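Local coordinates for soluble secreted antigen MPT53 (Mycobacterium tuberculosis, PDB 1LU4), which probably catalyses the oxidation of reduced, unfolded secreted proteins to form disulfide bonds, as a DsbE-like member of the thioredoxin family, at residues P101-Y106 with A120-D125. Numbering follows the deposited sequence.
Sequences PAFVFY and AAMSQD
Met122 reaches across from the loop leading into helix 124-133 and lays the end of its thioether over one face of the Phe103 ring. Its CG is anti to the backbone N and the chain runs on extended through chi2, until a bend at the last torsion (chi3 -69°) turns the methyl along the ring face toward CD1. Met122 SD stands 4.3 Å from the centroid of the Phe103 ring, 19° off the ring normal, a Met-aromatic contact, while Met122 CE, 3.7 Å from Phe103 CD1, adds a CH-pi contact on the same face. That same methyl meets Phe105 at the ring edge, Met122 CE 4.2 Å from Phe105 CZ. Flexible methionine suits this place because one methyl serves both rings; phenylalanine offers the buried thioether a flat apolar face.

Phe103 and Phe105 alternate with Ala102, Val104 and Tyr106 along strand 102-106, which puts both rings on one sheet face. There Met122 and Leu127 join the C-terminal helix to the sheet. Ser123, at the N-cap, accepts the backbone N-H of Glu126 on OG. Cis-Pro101 packs on Cys39 of the presumed redox-active CxxC pair (Cys36 and Cys39), whose disulfide is absent here; a cis-proline facing this motif is the hallmark of the thioredoxin fold.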
loop_
_atom_site.group_PDB
_atom_site.type_symbol
_atom_site.label_atom_id
_atom_site.label_comp_id
_atom_site.label_asym_id
_atom_site.label_seq_id
_atom_site.Cartn_x
_atom_site.Cartn_y
_atom_site.Cartn_z
ATOM N N PRO A 101 -6.235 -7.270 -3.297
ATOM C CA PRO A 101 -5.069 -6.488 -2.865
ATOM C C PRO A 101 -3.862 -6.761 -3.758
ATOM O O PRO A 101 -3.675 -7.808 -4.369
ATOM C CB PRO A 101 -4.818 -7.069 -1.472
ATOM C CG PRO A 101 -5.384 -8.466 -1.440
ATOM C CD PRO A 101 -6.419 -8.536 -2.520
ATOM N N ALA A 102 -2.975 -5.753 -3.817
ATOM C CA ALA A 102 -1.729 -5.924 -4.566
ATOM C C ALA A 102 -0.630 -5.239 -3.776
ATOM O O ALA A 102 -0.865 -4.218 -3.163
ATOM C CB ALA A 102 -1.774 -5.324 -5.957
ATOM N N PHE A 103 0.566 -5.814 -3.814
ATOM C CA PHE A 103 1.757 -5.268 -3.189
ATOM C C PHE A 103 2.830 -4.964 -4.228
ATOM O O PHE A 103 3.027 -5.788 -5.127
ATOM C CB PHE A 103 2.353 -6.263 -2.215
ATOM C CG PHE A 103 1.539 -6.635 -1.005
ATOM C CD1 PHE A 103 0.549 -7.623 -1.130
ATOM C CD2 PHE A 103 1.788 -6.037 0.199
ATOM C CE1 PHE A 103 -0.164 -7.993 -0.012
ATOM C CE2 PHE A 103 1.066 -6.408 1.334
ATOM C CZ PHE A 103 0.112 -7.378 1.189
ATOM N N VAL A 104 3.532 -3.863 -4.020
ATOM C CA VAL A 104 4.784 -3.600 -4.707
ATOM C C VAL A 104 5.833 -3.418 -3.642
ATOM O O VAL A 104 5.751 -2.516 -2.834
ATOM C CB VAL A 104 4.712 -2.404 -5.653
ATOM C CG1 VAL A 104 6.020 -2.241 -6.396
ATOM C CG2 VAL A 104 3.534 -2.486 -6.682
ATOM N N PHE A 105 6.879 -4.271 -3.703
ATOM C CA PHE A 105 7.963 -4.275 -2.729
ATOM C C PHE A 105 9.173 -3.616 -3.366
ATOM O O PHE A 105 9.777 -4.221 -4.293
ATOM C CB PHE A 105 8.260 -5.722 -2.344
ATOM C CG PHE A 105 7.170 -6.378 -1.544
ATOM C CD1 PHE A 105 7.038 -6.160 -0.189
ATOM C CD2 PHE A 105 6.251 -7.204 -2.208
ATOM C CE1 PHE A 105 6.032 -6.731 0.525
ATOM C CE2 PHE A 105 5.223 -7.806 -1.496
ATOM C CZ PHE A 105 5.126 -7.559 -0.135
ATOM N N TYR A 106 9.546 -2.418 -2.942
ATOM C CA TYR A 106 10.668 -1.677 -3.524
ATOM C C TYR A 106 11.899 -1.739 -2.640
ATOM O O TYR A 106 11.862 -1.507 -1.438
ATOM C CB TYR A 106 10.324 -0.223 -3.563
ATOM C CG TYR A 106 9.509 0.265 -4.761
ATOM C CD1 TYR A 106 10.127 0.394 -5.983
ATOM C CD2 TYR A 106 8.183 0.555 -4.640
ATOM C CE1 TYR A 106 9.417 0.829 -7.063
ATOM C CE2 TYR A 106 7.453 1.022 -5.743
ATOM C CZ TYR A 106 8.081 1.145 -6.945
ATOM O OH TYR A 106 7.360 1.598 -8.031
ATOM N N ALA A 120 -6.124 -15.575 -2.429
ATOM C CA ALA A 120 -5.834 -15.734 -1.035
ATOM C C ALA A 120 -5.180 -14.499 -0.443
ATOM O O ALA A 120 -4.537 -13.770 -1.165
ATOM C CB ALA A 120 -4.916 -16.936 -0.805
ATOM N N ALA A 121 -5.340 -14.302 0.849
ATOM C CA ALA A 121 -4.608 -13.212 1.528
ATOM C C ALA A 121 -3.183 -13.646 1.808
ATOM O O ALA A 121 -2.950 -14.792 2.203
ATOM C CB ALA A 121 -5.376 -12.904 2.803
ATOM N N MET A 122 -2.267 -12.703 1.657
ATOM C CA MET A 122 -0.894 -12.967 2.084
ATOM C C MET A 122 -0.826 -13.104 3.597
ATOM O O MET A 122 -1.392 -12.291 4.313
ATOM C CB MET A 122 -0.008 -11.819 1.641
ATOM C CG MET A 122 1.487 -12.139 1.864
ATOM S SD MET A 122 2.559 -10.736 1.410
ATOM C CE MET A 122 2.350 -10.744 -0.336
ATOM N N SER A 123 -0.076 -14.116 4.076
ATOM C CA SER A 123 0.060 -14.309 5.532
ATOM C C SER A 123 1.041 -13.265 6.055
ATOM O O SER A 123 1.901 -12.711 5.375
ATOM C CB SER A 123 0.613 -15.691 5.857
ATOM O OG SER A 123 2.005 -15.795 5.399
ATOM N N GLN A 124 0.956 -13.091 7.397
ATOM C CA GLN A 124 1.942 -12.215 8.042
ATOM C C GLN A 124 3.360 -12.718 7.914
ATOM O O GLN A 124 4.282 -11.937 7.689
ATOM C CB GLN A 124 1.580 -12.012 9.528
ATOM C CG GLN A 124 2.477 -10.913 10.137
ATOM C CD GLN A 124 2.202 -10.652 11.586
ATOM O OE1 GLN A 124 2.993 -10.039 12.320
ATOM N NE2 GLN A 124 1.078 -11.106 12.091
ATOM N N ASP A 125 3.540 -14.029 8.084
ATOM C CA ASP A 125 4.880 -14.581 7.956
ATOM C C ASP A 125 5.442 -14.305 6.570
ATOM O O ASP A 125 6.605 -13.949 6.418
ATOM C CB ASP A 125 4.861 -16.089 8.219
ATOM C CG ASP A 125 4.909 -16.435 9.694
ATOM O OD1 ASP A 125 4.743 -15.598 10.603
ATOM O OD2 ASP A 125 5.123 -17.642 9.974
#